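Local coordinates for protein rubber oxygenase (Streptomyces sp., PDB 5O1L) that cleaves the double bonds of poly(cis-1,4-isoprene) in rubber oxidatively, adding oxygen with a non-covalently bound b-type heme and releasing oligo-isoprenoids with keto and aldehyde ends, at residues 321-324 with 325-329; 378-381 with 382-385. All coordinates share one frame; numbering follows the deposited sequence.

Overall arrangement
Both contacts are local, each spanning about two turns of one helix in this all-helical, single-chain heme enzyme: contact 1 (321-324 with 325-329) in helix 320-331 and contact 2 (378-381 with 382-385) in helix 373-393. They lie about 13 Å apart, centre to centre, on the same side of the chain's centre, and about 20 and 21 Å from it. The ring of Phe326 joins them: Phe326 CD1 lies 3.7 Å from Leu378 CD2, and Phe326 CE2 3.8 Å from Leu382 CD1. Helix 127-142 packs against both, with Leu136 touching Phe326 and Ser327 of the first and Leu382 and Phe385 of the second. Neither contact belongs to the heme pocket, where His198 is inferred to bind the iron.

Contact 1. Residues 321-324 with 325-329; sequences PLIG and AFSRY
Ser327 and Ile323 meet through a doubly used carbonyl: Ile323 O accepts the Ser327 backbone N at 2.8 Å and the Ser327 OG at 2.7 Å, from opposite faces of the carbonyl plane. The hydroxyl reaches back because OG stands anti to the carbonyl carbon, beside the backbone N (chi1 -61°). A small side chain with a donor suits this buried spot, since its polar end is satisfied within its own helix while Leu136 and Leu140 of helix 127-142 lie against it. With an alanine here, Ile323 O would probably lose its second donor from Ser327, and a small gap would be likely beside Ile323 CG2, which lies 3.9 Å from Ser327 OG.

The other bonds are backbone ones, Ala325 N to Pro321 O, Phe326 N to Leu322 O at 2.9 Å, and Arg328 N to Gly324 O.

The methylenes of Arg328 run past the preceding turn, Arg328 CG 3.2 Å from Gly324 O, before the chain bends at chi3. Its guanidinium then makes salt bridges to Asp337 and Glu348.

In the apolar packing, Ala325, small enough for a close helix neighbour, faces Leu347 and Ile351 of helix 345-362, whereas the ring of Phe326 leads away from 321-324, in among the neighbouring helices, and meets Trp355 edge-to-face. The whole is a regular stretch of alpha helix with a serine hydroxyl bonded to the i-4 carbonyl, a familiar way of burying serine in a helix.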
ATOM      1  N   PRO A 321      -5.716 -23.449  -4.730  1.00 20.57           N
ATOM      2  CA  PRO A 321      -6.790 -23.176  -5.674  1.00 19.69           C
ATOM      3  C   PRO A 321      -7.744 -22.125  -5.161  1.00 19.16           C
ATOM      4  O   PRO A 321      -8.285 -21.386  -5.965  1.00 19.36           O
ATOM      5  CB  PRO A 321      -7.501 -24.523  -5.813  1.00 20.40           C
ATOM      6  CG  PRO A 321      -6.431 -25.456  -5.520  1.00 23.01           C
ATOM      7  CD  PRO A 321      -5.690 -24.876  -4.364  1.00 21.23           C
ATOM      8  N   LEU A 322      -7.962 -22.037  -3.879  1.00 18.18           N
ATOM      9  CA  LEU A 322      -8.823 -20.938  -3.332  1.00 19.38           C
ATOM     10  C   LEU A 322      -8.144 -19.604  -3.531  1.00 19.35           C
ATOM     11  O   LEU A 322      -8.793 -18.574  -3.906  1.00 16.75           O
ATOM     12  CB  LEU A 322      -9.123 -21.121  -1.826  1.00 19.86           C
ATOM     13  CG  LEU A 322     -10.111 -22.237  -1.528  1.00 23.01           C
ATOM     14  CD1 LEU A 322     -10.303 -22.245   0.004  1.00 23.91           C
ATOM     15  CD2 LEU A 322     -11.411 -22.003  -2.243  1.00 23.96           C
ATOM     16  N   ILE A 323      -6.847 -19.524  -3.300  1.00 19.04           N
ATOM     17  CA  ILE A 323      -6.147 -18.261  -3.473  1.00 19.10           C
ATOM     18  C   ILE A 323      -6.201 -17.837  -4.907  1.00 18.72           C
ATOM     19  O   ILE A 323      -6.507 -16.686  -5.224  1.00 19.03           O
ATOM     20  CB  ILE A 323      -4.626 -18.381  -3.112  1.00 21.17           C
ATOM     21  CG1 ILE A 323      -4.465 -18.631  -1.643  1.00 20.28           C
ATOM     22  CG2 ILE A 323      -3.840 -17.127  -3.561  1.00 23.18           C
ATOM     23  CD1 ILE A 323      -3.118 -19.252  -1.280  1.00 20.76           C
ATOM     24  N   GLY A 324      -5.972 -18.758  -5.828  1.00 17.14           N
ATOM     25  CA  GLY A 324      -5.983 -18.466  -7.197  1.00 17.79           C
ATOM     26  C   GLY A 324      -7.332 -18.007  -7.676  1.00 17.19           C
ATOM     27  O   GLY A 324      -7.427 -17.045  -8.435  1.00 18.07           O
ATOM     28  N   ALA A 325      -8.360 -18.741  -7.284  1.00 16.22           N
ATOM     29  CA  ALA A 325      -9.677 -18.445  -7.760  1.00 15.15           C
ATOM     30  C   ALA A 325     -10.151 -17.100  -7.216  1.00 15.49           C
ATOM     31  O   ALA A 325     -10.675 -16.340  -7.958  1.00 15.55           O
ATOM     32  CB  ALA A 325     -10.647 -19.560  -7.376  1.00 14.84           C
ATOM     33  N   PHE A 326      -9.981 -16.887  -5.928  1.00 15.39           N
ATOM     34  CA  PHE A 326     -10.424 -15.631  -5.342  1.00 14.95           C
ATOM     35  C   PHE A 326      -9.600 -14.455  -5.856  1.00 14.65           C
ATOM     36  O   PHE A 326     -10.149 -13.365  -6.118  1.00 13.84           O
ATOM     37  CB  PHE A 326     -10.421 -15.693  -3.816  1.00 16.12           C
ATOM     38  CG  PHE A 326     -11.134 -14.512  -3.194  1.00 16.28           C
ATOM     39  CD1 PHE A 326     -12.500 -14.458  -3.279  1.00 17.11           C
ATOM     40  CD2 PHE A 326     -10.438 -13.523  -2.612  1.00 17.79           C
ATOM     41  CE1 PHE A 326     -13.203 -13.420  -2.744  1.00 17.69           C
ATOM     42  CE2 PHE A 326     -11.159 -12.386  -2.124  1.00 16.79           C
ATOM     43  CZ  PHE A 326     -12.466 -12.377  -2.242  1.00 16.13           C
ATOM     44  N   SER A 327      -8.303 -14.676  -6.078  1.00 15.40           N
ATOM     45  CA  SER A 327      -7.480 -13.575  -6.578  1.00 16.51           C
ATOM     46  C   SER A 327      -7.814 -13.238  -8.054  1.00 16.68           C
ATOM     47  O   SER A 327      -7.818 -12.083  -8.481  1.00 15.83           O
ATOM     48  CB  SER A 327      -6.033 -13.905  -6.430  1.00 17.98           C
ATOM     49  OG  SER A 327      -5.745 -14.091  -5.068  1.00 21.72           O
ATOM     50  N   ARG A 328      -8.125 -14.219  -8.883  1.00 15.48           N
ATOM     51  CA  ARG A 328      -8.540 -13.988 -10.217  1.00 16.03           C
ATOM     52  C   ARG A 328      -9.865 -13.300 -10.245  1.00 16.02           C
ATOM     53  O   ARG A 328     -10.085 -12.411 -11.062  1.00 17.76           O
ATOM     54  CB  ARG A 328      -8.614 -15.319 -11.024  1.00 17.29           C
ATOM     55  CG  ARG A 328      -7.237 -15.832 -11.342  1.00 18.56           C
ATOM     56  CD  ARG A 328      -7.273 -17.156 -12.092  1.00 21.08           C
ATOM     57  NE  ARG A 328      -7.870 -16.934 -13.351  1.00 21.10           N
ATOM     58  CZ  ARG A 328      -7.264 -16.421 -14.435  1.00 22.97           C
ATOM     59  NH1 ARG A 328      -5.975 -16.278 -14.507  1.00 24.41           N
ATOM     60  NH2 ARG A 328      -8.004 -16.108 -15.479  1.00 25.32           N
ATOM     61  N   TYR A 329     -10.782 -13.657  -9.362  1.00 15.29           N
ATOM     62  CA  TYR A 329     -12.077 -12.983  -9.284  1.00 15.97           C
ATOM     63  C   TYR A 329     -11.866 -11.502  -8.912  1.00 15.52           C
ATOM     64  O   TYR A 329     -12.584 -10.645  -9.443  1.00 16.71           O
ATOM     65  CB  TYR A 329     -12.872 -13.696  -8.209  1.00 15.51           C
ATOM     66  CG  TYR A 329     -14.145 -12.985  -7.816  1.00 15.41           C
ATOM     67  CD1 TYR A 329     -15.171 -12.860  -8.688  1.00 16.46           C
ATOM     68  CD2 TYR A 329     -14.300 -12.484  -6.534  1.00 15.94           C
ATOM     69  CE1 TYR A 329     -16.311 -12.177  -8.319  1.00 16.37           C
ATOM     70  CE2 TYR A 329     -15.440 -11.873  -6.128  1.00 16.13           C
ATOM     71  CZ  TYR A 329     -16.437 -11.735  -6.991  1.00 15.91           C
ATOM     72  OH  TYR A 329     -17.594 -11.067  -6.576  1.00 19.56           O
TER

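Contact 2. Residues 378-381 with 382-385; sequences LEEA and LRKF
Two turns of helix 373-393 carry a salt-bridge network on one flank, where Glu380 takes both Arg383, three residues on, and Lys384, four residues on. Arg383 grips the carboxylate side-on with two nitrogens: NE gives a hydrogen bond to Glu380 OE1 at 2.8 Å, and NH1 a nearly straight one (174°) to Glu380 OE2 at 2.9 Å. The two flat groups lie almost coplanar, their planes 24° apart. NH1 meets the syn lone pair of OE2, while NE approaches OE1 on its syn side but somewhat out of the carboxylate plane. Lys384 NZ reaches the anti lone pair of Glu380 OE2, at 2.8 Å. OE2 thus holds two cationic donors, which probably favours the charged carboxylate and fixes its rotation. A bend at chi2 (56°) folds the Glu380 chain forward along the helix to meet both partners.

Leu378, Ala381, Leu382 and Phe385 form an apolar side; Glu379, by contrast, pairs with Arg362. Leu378 CD1 and Leu382 CD1 touch at 4.0 Å, their branched ends suited to filling the space beside Phe326 of helix 320-331; Leu382 also meets Trp355. Small Ala381 lets Leu318 approach, and Phe385 packs on Leu136 and meets the ring of Phe389. Backbone bonds tie the turns together, among them Leu382 N to Leu378 O at 2.8 Å and Phe385 N to Ala381 O at 2.9 Å. Such a division, with i to i+3 and i to i+4 ion pairs on one flank and these four apolar residues on another, is that of an amphipathic helix packed against a helical core.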
ATOM      1  N   LEU A 378     -14.280 -20.491   2.167  1.00 14.46           N
ATOM      2  CA  LEU A 378     -13.472 -19.423   1.620  1.00 14.11           C
ATOM      3  C   LEU A 378     -13.581 -18.186   2.501  1.00 13.68           C
ATOM      4  O   LEU A 378     -12.556 -17.588   2.859  1.00 12.66           O
ATOM      5  CB  LEU A 378     -13.962 -19.091   0.201  1.00 15.79           C
ATOM      6  CG  LEU A 378     -13.318 -17.809  -0.398  1.00 17.08           C
ATOM      7  CD1 LEU A 378     -11.796 -17.918  -0.569  1.00 19.13           C
ATOM      8  CD2 LEU A 378     -13.982 -17.534  -1.729  1.00 18.51           C
ATOM      9  N   GLU A 379     -14.810 -17.790   2.853  1.00 13.27           N
ATOM     10  CA  GLU A 379     -14.986 -16.644   3.704  1.00 13.72           C
ATOM     11  C   GLU A 379     -14.209 -16.795   5.011  1.00 13.92           C
ATOM     12  O   GLU A 379     -13.545 -15.841   5.475  1.00 13.97           O
ATOM     13  CB  GLU A 379     -16.475 -16.374   3.959  1.00 15.40           C
ATOM     14  CG  GLU A 379     -16.705 -15.166   4.825  1.00 16.40           C
ATOM     15  CD  GLU A 379     -18.117 -15.041   5.324  1.00 19.61           C
ATOM     16  OE1 GLU A 379     -18.661 -16.004   5.911  1.00 17.76           O
ATOM     17  OE2 GLU A 379     -18.722 -13.952   5.174  1.00 23.14           O
ATOM     18  N   GLU A 380     -14.254 -17.982   5.638  1.00 13.31           N
ATOM     19  CA  GLU A 380     -13.531 -18.202   6.896  1.00 14.66           C
ATOM     20  C   GLU A 380     -12.079 -18.159   6.688  1.00 13.37           C
ATOM     21  O   GLU A 380     -11.365 -17.621   7.552  1.00 13.83           O
ATOM     22  CB  GLU A 380     -14.026 -19.492   7.484  1.00 15.95           C
ATOM     23  CG  GLU A 380     -13.306 -19.908   8.785  1.00 16.79           C
ATOM     24  CD  GLU A 380     -13.329 -18.883   9.937  1.00 19.28           C
ATOM     25  OE1 GLU A 380     -14.049 -17.859   9.947  1.00 19.18           O
ATOM     26  OE2 GLU A 380     -12.550 -19.148  10.933  1.00 21.69           O
ATOM     27  N   ALA A 381     -11.576 -18.738   5.600  1.00 13.95           N
ATOM     28  CA  ALA A 381     -10.128 -18.703   5.294  1.00 13.74           C
ATOM     29  C   ALA A 381      -9.663 -17.245   5.085  1.00 14.33           C
ATOM     30  O   ALA A 381      -8.570 -16.876   5.595  1.00 14.06           O
ATOM     31  CB  ALA A 381      -9.840 -19.551   4.116  1.00 15.22           C
ATOM     32  N   LEU A 382     -10.459 -16.444   4.410  1.00 13.53           N
ATOM     33  CA  LEU A 382     -10.105 -15.010   4.264  1.00 12.83           C
ATOM     34  C   LEU A 382     -10.102 -14.341   5.631  1.00 12.92           C
ATOM     35  O   LEU A 382      -9.206 -13.496   5.874  1.00 12.59           O
ATOM     36  CB  LEU A 382     -11.075 -14.340   3.302  1.00 13.24           C
ATOM     37  CG  LEU A 382     -10.938 -14.835   1.880  1.00 14.02           C
ATOM     38  CD1 LEU A 382     -12.097 -14.284   1.034  1.00 15.08           C
ATOM     39  CD2 LEU A 382      -9.597 -14.401   1.276  1.00 14.24           C
ATOM     40  N   ARG A 383     -11.050 -14.609   6.472  1.00 12.52           N
ATOM     41  CA  ARG A 383     -11.095 -13.967   7.793  1.00 13.68           C
ATOM     42  C   ARG A 383      -9.847 -14.344   8.598  1.00 13.74           C
ATOM     43  O   ARG A 383      -9.216 -13.463   9.183  1.00 13.69           O
ATOM     44  CB  ARG A 383     -12.336 -14.422   8.535  1.00 14.88           C
ATOM     45  CG  ARG A 383     -12.576 -13.668   9.820  1.00 16.26           C
ATOM     46  CD  ARG A 383     -13.629 -14.272  10.695  1.00 17.08           C
ATOM     47  NE  ARG A 383     -13.157 -15.517  11.233  1.00 18.37           N
ATOM     48  CZ  ARG A 383     -12.532 -15.688  12.366  1.00 19.39           C
ATOM     49  NH1 ARG A 383     -12.161 -16.882  12.733  1.00 21.01           N
ATOM     50  NH2 ARG A 383     -12.276 -14.625  13.160  1.00 21.70           N
ATOM     51  N   LYS A 384      -9.453 -15.622   8.564  1.00 13.76           N
ATOM     52  CA  LYS A 384      -8.271 -16.033   9.324  1.00 15.97           C
ATOM     53  C   LYS A 384      -7.021 -15.390   8.694  1.00 15.22           C
ATOM     54  O   LYS A 384      -6.086 -14.974   9.452  1.00 15.26           O
ATOM     55  CB  LYS A 384      -8.113 -17.556   9.311  1.00 18.13           C
ATOM     56  CG  LYS A 384      -9.132 -18.275  10.172  1.00 20.65           C
ATOM     57  CD  LYS A 384      -8.653 -19.681  10.388  1.00 23.95           C
ATOM     58  CE  LYS A 384      -9.539 -20.452  11.369  1.00 26.21           C
ATOM     59  NZ  LYS A 384     -10.665 -21.145  10.713  1.00 25.43           N
ATOM     60  N   PHE A 385      -6.937 -15.300   7.393  1.00 14.65           N
ATOM     61  CA  PHE A 385      -5.845 -14.594   6.714  1.00 14.12           C
ATOM     62  C   PHE A 385      -5.725 -13.149   7.218  1.00 14.09           C
ATOM     63  O   PHE A 385      -4.609 -12.698   7.551  1.00 15.00           O
ATOM     64  CB  PHE A 385      -6.076 -14.644   5.187  1.00 15.55           C
ATOM     65  CG  PHE A 385      -5.239 -13.774   4.354  1.00 15.02           C
ATOM     66  CD1 PHE A 385      -3.947 -14.150   4.049  1.00 16.97           C
ATOM     67  CD2 PHE A 385      -5.691 -12.565   3.890  1.00 17.80           C
ATOM     68  CE1 PHE A 385      -3.127 -13.321   3.289  1.00 16.30           C
ATOM     69  CE2 PHE A 385      -4.909 -11.791   3.075  1.00 18.03           C
ATOM     70  CZ  PHE A 385      -3.640 -12.150   2.801  1.00 18.41           C
TER